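Local coordinates for phiAB6 tailspike (Unidentified phage, PDB 5JS4), which probably binds and fragments the exopolysaccharide of Acinetobacter baumannii as a trimeric beta-helical tailspike of the phage, at residues Y580-W593 with Y596-M610. Numbering follows the deposited sequence.
Sequences YLASDTYTKLSRKW and YNHGSNNAGAFYAPM
W593 and F606 form an antiparallel hydrogen-bonded pair: W593 N donates to F606 O (2.9 Å), and F606 N donates back to W593 O (2.8 Å). Nearer the 587-590 turn, A608 N gives an almost straight bond to R591 O (3.1 Å, 175°). Beyond it a water accepts from R591 N and donates to A608 O.

R591 NH1 meets D584 OD2 in a salt bridge (2.9 Å) and also donates to T585 O, across the carbonyl plane from K592 N. D584 OD2 has a second salt bridge, to R569 of the third subunit. The R591 guanidinium lies between the rings of W593 and Y586, with W593 CZ2 over its centre. This sandwich and the two acceptors fix its rotation. W593 sets its edge against A608, with W593 CZ3 3.7 Å from A608 CB. At the trimer interface W593 also meets W593 (edge-to-face) and R591 (cation-pi) of the second subunit.

On the other face, the non-hydrogen-bonded pair K592 and Y607 run side by side. The lysine bends at chi3 (64°), and its CE meets A605 CB (3.5 Å) and the Y607 ring. K592 NZ forms a salt bridge with the C-terminal carboxylate of S719, and Y607 OH bonds to S719 O.

At the far end, H598 turns its ring edge toward the face of Y580, planes at 77°, with H598 CE1 3.7 Å from Y580 CG. Y596 CB packs on the phenol end of Y580, and Y596 CD1 lies over the centre of the H598 ring. These three line a pocket with a malonic acid, probably from the crystallisation liquor, bonded to H598 NE2; H598 ND1 bonds to K588 NZ of the second subunit.

The contact thus joins successive strands of an antiparallel meander. D584 probably offsets part of the buried arginine's charge.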
# COMPACT_ATOMS: atom_id res chain seq x y z
N TYR A 580 13.33 33.71 1.97
CA TYR A 580 14.54 33.80 1.18
C TYR A 580 15.38 32.55 1.41
O TYR A 580 15.84 32.30 2.53
CB TYR A 580 15.37 35.04 1.51
CG TYR A 580 16.66 35.06 0.72
CD1 TYR A 580 16.64 35.27 -0.65
CD2 TYR A 580 17.88 34.83 1.33
CE1 TYR A 580 17.80 35.26 -1.40
CE2 TYR A 580 19.06 34.82 0.59
CZ TYR A 580 19.01 35.04 -0.77
OH TYR A 580 20.17 35.02 -1.50
N LEU A 581 15.57 31.77 0.35
CA LEU A 581 16.43 30.59 0.39
C LEU A 581 17.79 30.96 -0.18
O LEU A 581 17.90 31.37 -1.34
CB LEU A 581 15.80 29.43 -0.40
CG LEU A 581 14.79 28.56 0.38
CD1 LEU A 581 13.59 29.36 0.86
CD2 LEU A 581 14.34 27.38 -0.47
N ALA A 582 18.83 30.83 0.65
CA ALA A 582 20.20 31.15 0.26
C ALA A 582 20.88 29.91 -0.29
O ALA A 582 20.59 28.80 0.13
CB ALA A 582 20.97 31.68 1.45
N SER A 583 21.81 30.12 -1.22
CA SER A 583 22.51 29.03 -1.90
C SER A 583 23.94 28.90 -1.40
O SER A 583 24.64 29.90 -1.22
CB SER A 583 22.53 29.27 -3.41
OG SER A 583 21.22 29.17 -3.94
N ASP A 584 24.39 27.66 -1.20
CA ASP A 584 25.78 27.42 -0.83
C ASP A 584 26.63 27.10 -2.07
O ASP A 584 26.13 27.06 -3.20
CB ASP A 584 25.89 26.37 0.30
CG ASP A 584 25.89 24.93 -0.19
OD1 ASP A 584 25.53 24.64 -1.35
OD2 ASP A 584 26.27 24.05 0.62
N THR A 585 27.92 26.92 -1.82
CA THR A 585 28.89 26.53 -2.84
C THR A 585 29.81 25.48 -2.23
O THR A 585 30.32 25.66 -1.12
CB THR A 585 29.75 27.73 -3.28
OG1 THR A 585 28.90 28.78 -3.76
CG2 THR A 585 30.73 27.34 -4.38
N TYR A 586 30.00 24.38 -2.94
CA TYR A 586 30.95 23.36 -2.52
C TYR A 586 31.49 22.71 -3.79
O TYR A 586 30.92 21.75 -4.31
CB TYR A 586 30.28 22.34 -1.60
CG TYR A 586 31.20 21.36 -0.86
CD1 TYR A 586 32.57 21.25 -1.14
CD2 TYR A 586 30.67 20.51 0.10
CE1 TYR A 586 33.37 20.34 -0.46
CE2 TYR A 586 31.46 19.60 0.77
CZ TYR A 586 32.80 19.51 0.49
OH TYR A 586 33.57 18.60 1.18
N THR A 587 32.57 23.29 -4.29
CA THR A 587 33.28 22.77 -5.45
C THR A 587 34.62 22.24 -4.98
O THR A 587 34.94 22.28 -3.79
CB THR A 587 33.51 23.86 -6.50
OG1 THR A 587 34.49 24.78 -6.02
CG2 THR A 587 32.21 24.60 -6.82
N LYS A 588 35.43 21.77 -5.92
CA LYS A 588 36.79 21.37 -5.57
C LYS A 588 37.64 22.52 -5.04
O LYS A 588 38.61 22.28 -4.33
CB LYS A 588 37.48 20.75 -6.78
CG LYS A 588 37.12 19.30 -7.01
CD LYS A 588 37.91 18.76 -8.18
CE LYS A 588 37.85 17.26 -8.24
NZ LYS A 588 38.51 16.83 -9.51
N LEU A 589 37.28 23.75 -5.40
CA LEU A 589 38.10 24.92 -5.10
C LEU A 589 37.47 25.95 -4.16
O LEU A 589 38.15 26.88 -3.75
CB LEU A 589 38.51 25.61 -6.40
CG LEU A 589 39.44 24.79 -7.29
CD1 LEU A 589 39.59 25.47 -8.64
CD2 LEU A 589 40.80 24.61 -6.63
N SER A 590 36.20 25.78 -3.80
CA SER A 590 35.49 26.80 -3.03
C SER A 590 34.42 26.22 -2.12
O SER A 590 33.61 25.40 -2.55
CB SER A 590 34.83 27.80 -3.99
OG SER A 590 34.13 28.82 -3.29
N ARG A 591 34.41 26.67 -0.87
CA ARG A 591 33.34 26.36 0.07
C ARG A 591 32.80 27.66 0.64
O ARG A 591 33.52 28.40 1.32
CB ARG A 591 33.83 25.45 1.20
CG ARG A 591 32.72 24.91 2.10
CD ARG A 591 31.92 23.84 1.38
NE ARG A 591 30.88 23.19 2.19
CZ ARG A 591 29.58 23.44 2.13
NH1 ARG A 591 29.08 24.39 1.34
NH2 ARG A 591 28.74 22.73 2.87
N LYS A 592 31.53 27.95 0.34
CA LYS A 592 30.86 29.18 0.77
C LYS A 592 29.41 28.90 1.12
O LYS A 592 28.84 27.90 0.69
CB LYS A 592 30.88 30.23 -0.35
CG LYS A 592 32.26 30.73 -0.76
CD LYS A 592 32.21 31.53 -2.05
CE LYS A 592 31.40 32.80 -1.93
NZ LYS A 592 31.49 33.62 -3.17
N TRP A 593 28.82 29.83 1.88
CA TRP A 593 27.39 29.84 2.15
C TRP A 593 26.89 31.24 1.82
O TRP A 593 27.38 32.23 2.36
CB TRP A 593 27.11 29.49 3.62
CG TRP A 593 27.51 28.09 3.93
CD1 TRP A 593 26.72 26.98 3.91
CD2 TRP A 593 28.82 27.65 4.27
NE1 TRP A 593 27.46 25.87 4.24
CE2 TRP A 593 28.76 26.25 4.46
CE3 TRP A 593 30.05 28.29 4.43
CZ2 TRP A 593 29.88 25.49 4.80
CZ3 TRP A 593 31.17 27.53 4.77
CH2 TRP A 593 31.07 26.15 4.95
N TYR A 596 22.15 37.37 1.73
CA TYR A 596 21.69 38.52 0.98
C TYR A 596 21.19 39.57 1.96
O TYR A 596 20.53 39.24 2.95
CB TYR A 596 20.57 38.13 0.01
CG TYR A 596 20.33 39.16 -1.07
CD1 TYR A 596 19.44 40.20 -0.88
CD2 TYR A 596 21.02 39.09 -2.27
CE1 TYR A 596 19.23 41.15 -1.87
CE2 TYR A 596 20.82 40.03 -3.27
CZ TYR A 596 19.92 41.06 -3.06
OH TYR A 596 19.73 41.99 -4.05
N ASN A 597 21.53 40.82 1.68
CA ASN A 597 21.05 41.95 2.45
C ASN A 597 19.97 42.64 1.65
O ASN A 597 20.26 43.30 0.66
CB ASN A 597 22.21 42.90 2.76
CG ASN A 597 21.86 43.91 3.83
OD1 ASN A 597 20.77 44.47 3.84
ND2 ASN A 597 22.80 44.15 4.75
N HIS A 598 18.72 42.45 2.06
CA HIS A 598 17.58 43.04 1.35
C HIS A 598 17.36 44.51 1.69
O HIS A 598 16.54 45.18 1.06
CB HIS A 598 16.32 42.21 1.60
CG HIS A 598 16.33 40.89 0.90
ND1 HIS A 598 16.74 39.73 1.52
CD2 HIS A 598 16.01 40.54 -0.36
CE1 HIS A 598 16.66 38.72 0.67
NE2 HIS A 598 16.22 39.19 -0.48
N GLY A 599 18.09 45.01 2.68
CA GLY A 599 18.10 46.44 2.99
C GLY A 599 18.84 47.23 1.92
O GLY A 599 18.34 48.24 1.42
N SER A 600 20.04 46.77 1.58
CA SER A 600 20.89 47.43 0.58
C SER A 600 20.88 46.73 -0.77
O SER A 600 21.47 47.24 -1.73
CB SER A 600 22.33 47.51 1.09
OG SER A 600 22.83 46.21 1.38
N ASN A 601 20.23 45.57 -0.86
CA ASN A 601 20.18 44.76 -2.08
C ASN A 601 21.56 44.34 -2.56
O ASN A 601 21.96 44.59 -3.70
CB ASN A 601 19.37 45.47 -3.16
CG ASN A 601 17.93 45.68 -2.74
OD1 ASN A 601 17.26 44.73 -2.34
ND2 ASN A 601 17.46 46.92 -2.79
N ASN A 602 22.29 43.68 -1.66
CA ASN A 602 23.61 43.14 -1.94
C ASN A 602 23.67 41.68 -1.53
O ASN A 602 23.31 41.33 -0.41
CB ASN A 602 24.69 43.85 -1.14
CG ASN A 602 24.84 45.31 -1.51
OD1 ASN A 602 24.63 46.18 -0.68
ND2 ASN A 602 25.23 45.58 -2.75
N ALA A 603 24.17 40.84 -2.43
CA ALA A 603 24.53 39.49 -2.07
C ALA A 603 25.71 39.51 -1.10
O ALA A 603 26.48 40.47 -1.03
CB ALA A 603 24.89 38.69 -3.31
N GLY A 604 25.85 38.43 -0.34
CA GLY A 604 26.99 38.25 0.53
C GLY A 604 27.32 36.78 0.66
O GLY A 604 26.64 35.93 0.08
N ALA A 605 28.35 36.49 1.43
CA ALA A 605 28.74 35.11 1.66
C ALA A 605 29.59 34.94 2.90
O ALA A 605 30.29 35.86 3.34
CB ALA A 605 29.49 34.56 0.46
N PHE A 606 29.52 33.72 3.44
CA PHE A 606 30.35 33.24 4.52
C PHE A 606 31.30 32.21 3.90
O PHE A 606 30.91 31.47 3.00
CB PHE A 606 29.46 32.59 5.58
CG PHE A 606 28.33 33.47 6.04
CD1 PHE A 606 28.60 34.61 6.78
CD2 PHE A 606 27.01 33.17 5.74
CE1 PHE A 606 27.57 35.44 7.21
CE2 PHE A 606 25.98 33.98 6.17
CZ PHE A 606 26.26 35.11 6.90
N TYR A 607 32.53 32.18 4.41
CA TYR A 607 33.64 31.45 3.77
C TYR A 607 34.29 30.43 4.69
O TYR A 607 34.54 30.73 5.87
CB TYR A 607 34.72 32.43 3.31
CG TYR A 607 34.25 33.38 2.24
CD1 TYR A 607 33.38 34.42 2.55
CD2 TYR A 607 34.65 33.23 0.93
CE1 TYR A 607 32.93 35.29 1.57
CE2 TYR A 607 34.21 34.10 -0.06
CZ TYR A 607 33.35 35.12 0.28
OH TYR A 607 32.88 35.99 -0.69
N ALA A 608 34.61 29.26 4.14
CA ALA A 608 35.49 28.30 4.80
C ALA A 608 36.76 28.22 3.95
O ALA A 608 36.79 27.50 2.96
CB ALA A 608 34.82 26.94 4.91
N PRO A 609 37.80 28.99 4.32
CA PRO A 609 38.99 29.04 3.46
C PRO A 609 39.85 27.79 3.52
O PRO A 609 39.74 27.00 4.47
CB PRO A 609 39.78 30.22 4.03
CG PRO A 609 39.40 30.24 5.47
CD PRO A 609 37.96 29.84 5.51
N MET A 610 40.70 27.61 2.52
CA MET A 610 41.79 26.65 2.64
C MET A 610 42.77 27.20 3.66
O MET A 610 43.07 28.39 3.67
CB MET A 610 42.49 26.44 1.30
CG MET A 610 41.66 25.63 0.33
SD MET A 610 42.47 25.37 -1.26
CE MET A 610 42.13 26.91 -2.09
O HOH W 1 36.89 28.09 0.24